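Putative NADH-depentdent flavin oxidoreductase (Cupriavidus metallidurans, PDB 5OCS) is an FMN-dependent ene-reductase of the Old Yellow Enzyme family, probably taking hydride from NAD(P)H to reduce activated carbon-carbon double bonds. Local coordinates at residues 3-8 with 341-346; 13-18 with 318-323; 229-234 with 263-268; 246-251 with 287-292. One frame throughout, in Å; residues are numbered along the deposited sequence.

Contact 1: 3-8 with 341-346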
# COMPACT_ATOMS: atom_id res chain seq x y z
N HIS D 3 9.65 19.57 16.63
CA HIS D 3 8.35 19.20 16.02
C HIS D 3 8.42 17.83 15.37
O HIS D 3 9.51 17.39 14.99
CB HIS D 3 7.95 20.21 14.97
CG HIS D 3 7.76 21.56 15.55
ND1 HIS D 3 6.65 21.88 16.30
CD2 HIS D 3 8.58 22.63 15.60
CE1 HIS D 3 6.77 23.12 16.73
NE2 HIS D 3 7.93 23.59 16.33
N LEU D 4 7.25 17.20 15.21
CA LEU D 4 7.15 15.88 14.57
C LEU D 4 7.84 15.81 13.19
O LEU D 4 8.52 14.81 12.86
CB LEU D 4 5.70 15.50 14.44
CG LEU D 4 5.43 14.06 13.99
CD1 LEU D 4 5.88 13.08 15.04
CD2 LEU D 4 3.96 13.93 13.69
N PHE D 5 7.64 16.87 12.40
CA PHE D 5 8.20 16.94 11.07
C PHE D 5 9.57 17.62 10.96
O PHE D 5 10.01 17.85 9.87
CB PHE D 5 7.17 17.49 10.07
CG PHE D 5 6.12 16.51 9.75
CD1 PHE D 5 6.38 15.54 8.77
CD2 PHE D 5 4.92 16.43 10.47
CE1 PHE D 5 5.46 14.57 8.49
CE2 PHE D 5 3.97 15.46 10.16
CZ PHE D 5 4.26 14.52 9.18
N ASP D 6 10.30 17.78 12.06
CA ASP D 6 11.70 18.13 11.98
C ASP D 6 12.51 16.95 11.49
O ASP D 6 12.27 15.81 11.93
CB ASP D 6 12.29 18.45 13.34
CG ASP D 6 11.75 19.71 13.94
OD1 ASP D 6 11.12 20.52 13.25
OD2 ASP D 6 11.99 19.86 15.14
N PRO D 7 13.50 17.21 10.62
CA PRO D 7 14.50 16.19 10.35
C PRO D 7 15.20 15.76 11.60
O PRO D 7 15.26 16.50 12.58
CB PRO D 7 15.49 16.90 9.42
CG PRO D 7 14.69 17.93 8.76
CD PRO D 7 13.69 18.40 9.78
N TYR D 8 15.70 14.54 11.61
CA TYR D 8 16.43 14.05 12.75
C TYR D 8 17.46 13.08 12.22
O TYR D 8 17.60 12.94 11.00
CB TYR D 8 15.46 13.45 13.76
CG TYR D 8 16.02 13.22 15.14
CD1 TYR D 8 16.43 14.28 15.94
CD2 TYR D 8 16.15 11.94 15.64
CE1 TYR D 8 16.93 14.06 17.21
CE2 TYR D 8 16.67 11.71 16.91
CZ TYR D 8 17.05 12.78 17.69
OH TYR D 8 17.57 12.50 18.94
N LEU D 341 -0.60 19.30 10.38
CA LEU D 341 0.46 20.05 11.06
C LEU D 341 1.19 21.07 10.17
O LEU D 341 2.16 21.68 10.60
CB LEU D 341 1.45 19.05 11.66
CG LEU D 341 0.87 18.15 12.77
CD1 LEU D 341 1.90 17.14 13.24
CD2 LEU D 341 0.39 18.97 13.98
N GLY D 342 0.72 21.26 8.93
CA GLY D 342 1.33 22.21 8.02
C GLY D 342 2.72 21.84 7.51
O GLY D 342 3.51 22.72 7.17
N ALA D 343 3.00 20.55 7.37
CA ALA D 343 4.29 20.09 6.93
C ALA D 343 4.16 19.42 5.55
O ALA D 343 3.09 19.32 5.00
CB ALA D 343 4.85 19.10 7.94
N SER D 344 5.27 18.94 5.04
CA SER D 344 5.25 18.24 3.77
C SER D 344 5.96 16.93 3.92
O SER D 344 6.67 16.69 4.88
CB SER D 344 5.79 19.14 2.66
OG SER D 344 7.14 19.49 2.81
N VAL D 345 5.73 16.04 2.95
CA VAL D 345 6.23 14.69 3.02
C VAL D 345 6.72 14.29 1.64
O VAL D 345 6.28 14.86 0.65
CB VAL D 345 5.15 13.64 3.40
CG1 VAL D 345 4.97 13.52 4.91
CG2 VAL D 345 3.83 13.92 2.67
N ASN D 346 7.61 13.31 1.61
CA ASN D 346 7.99 12.64 0.38
C ASN D 346 6.95 11.62 0.02
O ASN D 346 6.67 10.73 0.80
CB ASN D 346 9.26 11.85 0.60
CG ASN D 346 10.44 12.71 0.67
OD1 ASN D 346 10.90 13.20 -0.34
ND2 ASN D 346 10.97 12.91 1.88

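Contact 2: 13-18 with 318-323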
# COMPACT_ATOMS: atom_id res chain seq x y z
N LEU D 13 22.60 8.19 10.25
CA LEU D 13 21.44 7.94 9.44
C LEU D 13 20.48 9.10 9.56
O LEU D 13 19.88 9.31 10.63
CB LEU D 13 20.81 6.61 9.89
CG LEU D 13 19.73 6.05 8.98
CD1 LEU D 13 20.31 5.71 7.61
CD2 LEU D 13 19.12 4.81 9.63
N GLU D 14 20.34 9.88 8.50
CA GLU D 14 19.45 11.06 8.50
C GLU D 14 18.02 10.58 8.29
O GLU D 14 17.76 9.67 7.48
CB GLU D 14 19.81 12.07 7.40
CG GLU D 14 21.16 12.79 7.51
CD GLU D 14 21.37 13.60 8.78
OE1 GLU D 14 20.43 14.25 9.30
OE2 GLU D 14 22.53 13.60 9.23
N LEU D 15 17.11 11.16 9.05
CA LEU D 15 15.70 10.84 8.96
C LEU D 15 14.94 12.04 8.55
O LEU D 15 15.19 13.14 9.05
CB LEU D 15 15.17 10.32 10.32
CG LEU D 15 15.94 9.15 10.95
CD1 LEU D 15 15.37 8.75 12.32
CD2 LEU D 15 15.97 7.90 10.03
N ALA D 16 13.98 11.85 7.64
CA ALA D 16 13.19 12.94 7.09
C ALA D 16 12.27 13.64 8.13
O ALA D 16 11.94 14.81 7.98
CB ALA D 16 12.37 12.42 5.93
N ASN D 17 11.84 12.89 9.15
CA ASN D 17 11.01 13.40 10.22
C ASN D 17 11.12 12.44 11.41
O ASN D 17 11.92 11.54 11.35
CB ASN D 17 9.57 13.57 9.75
CG ASN D 17 9.01 12.29 9.13
OD1 ASN D 17 9.00 11.26 9.76
ND2 ASN D 17 8.55 12.39 7.87
N ARG D 18 10.35 12.68 12.47
CA ARG D 18 10.49 11.92 13.70
C ARG D 18 9.56 10.73 13.77
O ARG D 18 9.46 10.11 14.83
CB ARG D 18 10.27 12.85 14.88
CG ARG D 18 11.37 13.92 14.96
CD ARG D 18 10.97 14.89 16.05
NE ARG D 18 11.94 15.99 16.04
CZ ARG D 18 13.11 16.00 16.66
NH1 ARG D 18 13.47 15.02 17.47
NH2 ARG D 18 13.93 17.04 16.48
N ALA D 318 9.98 12.34 23.81
CA ALA D 318 10.74 11.42 22.97
C ALA D 318 11.32 12.20 21.79
O ALA D 318 10.83 13.28 21.48
CB ALA D 318 9.86 10.26 22.47
N ASP D 319 12.35 11.65 21.17
CA ASP D 319 12.93 12.22 19.95
C ASP D 319 12.35 11.63 18.67
O ASP D 319 12.31 12.31 17.64
CB ASP D 319 14.43 11.98 19.98
CG ASP D 319 15.05 12.49 21.25
OD1 ASP D 319 14.90 13.71 21.44
OD2 ASP D 319 15.60 11.71 22.03
N ILE D 320 11.92 10.38 18.75
CA ILE D 320 11.31 9.67 17.63
C ILE D 320 10.10 8.95 18.20
O ILE D 320 10.15 8.46 19.35
CB ILE D 320 12.31 8.67 17.03
CG1 ILE D 320 13.47 9.42 16.36
CG2 ILE D 320 11.60 7.74 16.05
CD1 ILE D 320 14.62 8.52 16.00
N ILE D 321 9.00 8.92 17.45
CA ILE D 321 7.82 8.22 17.89
C ILE D 321 7.62 7.08 16.93
O ILE D 321 7.54 7.30 15.71
CB ILE D 321 6.55 9.09 18.01
CG1 ILE D 321 5.30 8.22 18.39
CG2 ILE D 321 6.26 9.91 16.75
CD1 ILE D 321 4.09 9.04 18.75
N SER D 322 7.51 5.87 17.47
CA SER D 322 7.13 4.73 16.63
C SER D 322 5.63 4.48 16.65
O SER D 322 4.99 4.55 17.70
CB SER D 322 7.93 3.46 16.99
OG SER D 322 7.57 2.89 18.25
N ILE D 323 5.08 4.20 15.47
CA ILE D 323 3.64 4.04 15.31
C ILE D 323 3.35 2.71 14.66
O ILE D 323 4.00 2.35 13.69
CB ILE D 323 3.04 5.19 14.50
CG1 ILE D 323 3.21 6.52 15.23
CG2 ILE D 323 1.54 4.99 14.34
CD1 ILE D 323 2.92 7.72 14.38

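Contact 3: 229-234 with 263-268. With CIT (citric acid), chain J.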
# COMPACT_ATOMS: atom_id res chain seq x y z
N TRP D 229 20.86 -0.26 17.89
CA TRP D 229 20.22 0.12 19.15
C TRP D 229 19.43 -1.06 19.71
O TRP D 229 19.46 -2.15 19.15
CB TRP D 229 19.36 1.38 18.96
CG TRP D 229 18.12 1.22 18.14
CD1 TRP D 229 16.87 0.91 18.57
CD2 TRP D 229 18.01 1.38 16.72
NE1 TRP D 229 16.00 0.87 17.52
CE2 TRP D 229 16.68 1.15 16.37
CE3 TRP D 229 18.93 1.65 15.72
CZ2 TRP D 229 16.24 1.22 15.05
CZ3 TRP D 229 18.48 1.75 14.42
CH2 TRP D 229 17.17 1.50 14.09
N MET D 230 18.80 -0.85 20.86
CA MET D 230 17.98 -1.89 21.47
C MET D 230 16.59 -1.40 21.77
O MET D 230 16.38 -0.24 22.16
CB MET D 230 18.63 -2.41 22.78
CG MET D 230 17.99 -3.67 23.34
SD MET D 230 18.86 -4.31 24.81
CE MET D 230 20.33 -4.92 24.03
N ARG D 231 15.66 -2.35 21.69
CA ARG D 231 14.28 -2.17 22.10
C ARG D 231 14.16 -2.68 23.51
O ARG D 231 14.55 -3.81 23.76
CB ARG D 231 13.37 -3.00 21.18
CG ARG D 231 11.88 -2.94 21.49
CD ARG D 231 11.29 -1.56 21.27
NE ARG D 231 9.83 -1.66 21.09
CZ ARG D 231 9.20 -1.94 19.95
NH1 ARG D 231 9.85 -2.05 18.81
NH2 ARG D 231 7.87 -2.05 19.97
N VAL D 232 13.61 -1.85 24.42
CA VAL D 232 13.53 -2.21 25.84
C VAL D 232 12.14 -1.97 26.36
O VAL D 232 11.51 -0.97 26.02
CB VAL D 232 14.52 -1.36 26.69
CG1 VAL D 232 14.44 -1.76 28.17
CG2 VAL D 232 15.96 -1.51 26.18
N SER D 233 11.63 -2.90 27.18
CA SER D 233 10.35 -2.66 27.85
C SER D 233 10.54 -1.73 29.02
O SER D 233 11.40 -2.00 29.83
CB SER D 233 9.79 -3.98 28.38
OG SER D 233 8.59 -3.69 29.07
N ALA D 234 9.76 -0.65 29.13
CA ALA D 234 9.97 0.30 30.24
C ALA D 234 9.92 -0.39 31.59
O ALA D 234 10.72 -0.05 32.48
CB ALA D 234 8.93 1.39 30.18
N HIS D 263 14.87 2.36 22.16
CA HIS D 263 13.48 2.36 21.78
C HIS D 263 12.72 1.80 22.95
O HIS D 263 12.90 0.62 23.30
CB HIS D 263 13.32 1.50 20.52
CG HIS D 263 11.98 1.60 19.86
ND1 HIS D 263 11.71 1.00 18.64
CD2 HIS D 263 10.84 2.25 20.21
CE1 HIS D 263 10.46 1.26 18.29
NE2 HIS D 263 9.91 2.00 19.23
N VAL D 264 11.86 2.62 23.55
CA VAL D 264 11.26 2.31 24.86
C VAL D 264 9.82 1.93 24.65
O VAL D 264 9.03 2.74 24.17
CB VAL D 264 11.35 3.53 25.80
CG1 VAL D 264 10.66 3.25 27.13
CG2 VAL D 264 12.81 3.97 26.01
N SER D 265 9.46 0.68 24.99
CA SER D 265 8.06 0.28 24.94
C SER D 265 7.29 0.88 26.11
O SER D 265 7.88 1.48 27.00
CB SER D 265 7.95 -1.24 24.88
OG SER D 265 8.26 -1.65 23.53
N THR D 266 5.96 0.77 26.11
CA THR D 266 5.16 1.61 27.01
C THR D 266 5.14 1.12 28.43
O THR D 266 4.56 1.78 29.27
CB THR D 266 3.68 1.72 26.59
OG1 THR D 266 3.06 0.43 26.70
CG2 THR D 266 3.54 2.23 25.15
N GLY D 267 5.66 -0.07 28.69
CA GLY D 267 5.54 -0.70 30.00
C GLY D 267 4.11 -1.04 30.38
O GLY D 267 3.81 -1.24 31.56
N GLY D 268 3.20 -1.11 29.41
CA GLY D 268 1.79 -1.43 29.71
C GLY D 268 0.91 -0.26 30.10
O GLY D 268 -0.26 -0.49 30.41
C1 CIT J . 4.71 -5.18 20.54
O1 CIT J . 3.88 -6.10 20.26
O2 CIT J . 5.96 -5.32 20.53
C2 CIT J . 4.10 -3.84 20.92
C3 CIT J . 4.65 -3.12 22.18
O7 CIT J . 5.60 -2.11 21.79
C4 CIT J . 3.46 -2.41 22.84
C5 CIT J . 3.85 -1.51 24.00
O3 CIT J . 3.02 -1.36 24.93
O4 CIT J . 4.95 -0.92 23.99
C6 CIT J . 5.29 -4.05 23.21
O5 CIT J . 4.64 -5.02 23.64
O6 CIT J . 6.46 -3.84 23.63
O HOH W 1 6.38 -2.81 27.38

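Contact 4: 246-251 with 287-292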
# COMPACT_ATOMS: atom_id res chain seq x y z
N GLY D 246 15.67 -0.72 36.09
CA GLY D 246 16.45 -1.56 35.22
C GLY D 246 16.61 -0.94 33.83
O GLY D 246 17.70 -0.95 33.25
N THR D 247 15.49 -0.47 33.28
CA THR D 247 15.52 0.19 31.97
C THR D 247 16.54 1.33 31.92
O THR D 247 17.26 1.48 30.93
CB THR D 247 14.12 0.71 31.62
OG1 THR D 247 13.29 -0.43 31.53
CG2 THR D 247 14.07 1.42 30.31
N ILE D 248 16.56 2.15 32.96
CA ILE D 248 17.47 3.29 33.01
C ILE D 248 18.90 2.80 33.08
O ILE D 248 19.76 3.32 32.37
CB ILE D 248 17.12 4.27 34.16
CG1 ILE D 248 15.80 4.94 33.83
CG2 ILE D 248 18.21 5.33 34.33
CD1 ILE D 248 15.12 5.63 34.97
N ALA D 249 19.16 1.78 33.90
CA ALA D 249 20.52 1.25 34.04
C ALA D 249 21.00 0.59 32.73
O ALA D 249 22.16 0.74 32.29
CB ALA D 249 20.57 0.26 35.20
N LEU D 250 20.08 -0.13 32.10
CA LEU D 250 20.40 -0.73 30.83
C LEU D 250 20.68 0.37 29.75
O LEU D 250 21.64 0.23 28.97
CB LEU D 250 19.30 -1.70 30.41
CG LEU D 250 19.48 -2.37 29.03
CD1 LEU D 250 20.69 -3.27 29.02
CD2 LEU D 250 18.23 -3.17 28.69
N SER D 251 19.90 1.44 29.75
CA SER D 251 20.04 2.53 28.76
C SER D 251 21.37 3.27 28.96
O SER D 251 22.07 3.57 27.99
CB SER D 251 18.87 3.46 28.82
OG SER D 251 17.66 2.76 28.52
N GLN D 287 9.88 9.46 28.47
CA GLN D 287 10.25 10.82 28.92
C GLN D 287 11.39 10.80 29.93
O GLN D 287 12.37 11.58 29.85
CB GLN D 287 9.01 11.54 29.46
CG GLN D 287 9.19 13.03 29.79
CD GLN D 287 9.93 13.31 31.10
OE1 GLN D 287 9.97 12.49 32.01
NE2 GLN D 287 10.61 14.44 31.14
N ARG D 288 11.28 9.89 30.88
CA ARG D 288 12.27 9.79 31.91
C ARG D 288 13.57 9.24 31.36
O ARG D 288 14.62 9.73 31.71
CB ARG D 288 11.78 8.92 33.04
CG ARG D 288 12.78 8.85 34.19
CD ARG D 288 12.13 8.11 35.33
NE ARG D 288 13.08 7.82 36.39
CZ ARG D 288 12.80 7.06 37.44
NH1 ARG D 288 11.58 6.56 37.57
NH2 ARG D 288 13.73 6.83 38.35
N VAL D 289 13.52 8.22 30.50
CA VAL D 289 14.75 7.67 29.93
C VAL D 289 15.51 8.71 29.10
O VAL D 289 16.73 8.77 29.14
CB VAL D 289 14.48 6.40 29.09
CG1 VAL D 289 15.68 5.95 28.28
CG2 VAL D 289 14.02 5.25 29.99
N LYS D 290 14.76 9.50 28.34
CA LYS D 290 15.32 10.61 27.58
C LYS D 290 16.03 11.63 28.50
O LYS D 290 17.18 12.00 28.25
CB LYS D 290 14.21 11.31 26.81
CG LYS D 290 14.68 12.51 25.96
CD LYS D 290 13.61 13.01 25.01
CE LYS D 290 13.76 14.50 24.67
NZ LYS D 290 15.07 14.76 24.02
N ALA D 291 15.32 12.07 29.53
CA ALA D 291 15.84 13.10 30.42
C ALA D 291 17.07 12.62 31.15
O ALA D 291 18.03 13.38 31.26
CB ALA D 291 14.78 13.53 31.40
N GLU D 292 17.08 11.38 31.63
CA GLU D 292 18.18 10.90 32.48
C GLU D 292 19.40 10.35 31.74
O GLU D 292 20.51 10.45 32.24
CB GLU D 292 17.69 9.83 33.44
CG GLU D 292 16.66 10.32 34.46
CD GLU D 292 16.45 9.36 35.60
OE1 GLU D 292 17.26 8.44 35.80
OE2 GLU D 292 15.44 9.53 36.31

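Contact 1: 3-8 with 341-346
The ring of F5 meets the chain at A343, whose CB comes in obliquely and sits 3.4 Å from F5 CG, with the CB of F5 almost as near. The F5 CB already faces the 341-346 segment, and chi1 of -74° sets CG anti to the carbonyl carbon. Two flanks of the ring find different partners. On one, L341 CD1 lies close to the ring plane at the edge, 4.1 Å from F5 CE2, and the two side chains cross at about a right angle. On the other, V345 CG1 approaches F5 CE1 obliquely, at 3.8 Å. L341 CD1 is shared, for L4 CD2 also touches it at 3.8 Å, again with the side chains roughly perpendicular. Across the pair the contact is apolar. Within the first segment a type I turn from H3 to D6, closed by D6 N to H3 O and by H3 N to D6 OD2 at 2.8 Å, directs both L4 and F5 at the other segment. The contact thus joins the N-terminal turn, ahead of the TIM barrel's first strand, to the chain after helix 333-341. That helix adds A337 and A338 against F5, while L4 reaches A309 and I313 of helix 306-314 and I321 of strand 320-323.

Contact 2: 13-18 with 318-323
R18 and I321 close the seam of a TIM barrel: R18 stands immediately before the first barrel strand, 19-21, and I321 belongs to the last, 320-323. The contact is buried and rests on one backbone hydrogen bond and one from the R18 side chain, with an apolar touch beside them. I321 N donates to R18 O at 2.9 Å with an N-H...O angle of 165°. The same oxygen takes a CA-H...O contact from I320 CA at 3.4 Å. The arginine side chain adds a second tie. Its chain is extended from CG to NE, running past the carbonyl of D319, whose oxygen comes within 3.3 Å of R18 CG. Next to the strand pair the short hairpin of strands 8-10 and 13-15 leans in, and L15 CD1 crosses the side chain of I320 at about a right angle, 3.8 Å from I320 CD1. The carboxylate of D319 is held elsewhere, in a salt bridge to K290 and a bond from T297 N, while R18 bonds to the carbonyl of the same residue. There R18 NH1 donates, in the guanidinium plane, to a lone pair of D319 O at 3.0 Å.

Contact 3: 229-234 with 263-268
R231 lies alongside its strand neighbour H263, its CD over the imidazole face, 3.8 Å from the ring centroid in a CH-pi contact. The two side chains point the same way, with guanidinium and ring planes 31° apart; R231 NH1 comes 3.4 Å from H263 CE1. A bend at chi2 (66°) turns CD onto the ring, and beyond it R231 NE donates to S265 OG at 2.9 Å, the hydroxyl lying in the guanidinium plane. The backbones of strands 228-233 and 262-265 pair in parallel within a beta-alpha-beta unit of the barrel: H263 N to M230 O, V232 N to H263 O and S265 N to V232 O. Just past strand 228-233, A234 CB touches V264 CG1 at 4.0 Å. E176 serves the same cluster, salt-bridged to R231 NH1 and accepting from H263 ND1. A citrate, probably from the crystallisation liquor, occupies the rim: R231 NH2 donates to its O7 at 2.9 Å, S265 OG to its O6 at 2.8 Å and T266 N to its O4. R231 binds FMN in this protein, so a row of donors aimed at an anion here is consistent with citrate lying in or beside the flavin site, unoccupied by FMN in this chain.

Contact 4: 246-251 with 287-292
I248 and V289 are the nearest pair of CA atoms between segments 246-251 and 287-292, which belong to two neighbouring helices in the outer ring of the TIM barrel: helix 244-256, which follows barrel strand 228-233, and helix 284-293, which comes after strand 262-265. The segments are 10.2 Å apart at the axes and inclined by 38°. I248 is the side chain to follow. At CB it forks. CG2, anti to the backbone N, meets the carboxylate of E292, 3.6 Å from OE1. CG1, beside the backbone N (chi1 -68°), passes V289 CG2 at 4.2 Å and carries the methyl tip onward. That tip, CD1, settles over one face of the R288 guanidinium, 3.3 Å from R288 NE, which is tight for a methyl against a flat cationic group, and it also brushes E292 OE1. Both charged partners cross the isoleucine at about a right angle. They are held together one turn apart on their own helix, R288 NE donating to E292 OE2 in a 2.9 Å salt bridge, with the oxygen near the guanidinium plane. The pair thus lies across the outer end of I248. Deeper in, toward V262 of the barrel, T247 CG2 meets V289 CG2 at 3.8 Å, and the hydroxyl of T247 is taken by A234 O. S251 packs against V289 CG1, while its OG turns back to T247 O, donating at 2.8 Å, and the peptide S251 N reaches that same oxygen from the opposite face of its plane.

In the fold
Contacts 2 and 3 belong to the barrel itself, one closing its seam and the other pairing adjacent strands 228-233 and 262-265; S322 OG and H263 NE2 join them. Contact 2 is buried and contact 3 only partly, consistent with its strand ends lying at the flavin site, where R231 binds FMN. Contact 4 works one layer out, shares the unit of strand 228-233, helix 244-256 and strand 262-265 with contact 3, and reaches contact 2 through K290 and D319. Contact 1, farthest from the chain centre, packs the N-terminal turn against the segment after the last helix. Backbone bonds and arginine side chains supply the polar ties of contacts 2 and 3; apolar side chains dominate contacts 1 and 4, with an ion pair inside helix 284-293 beside I248.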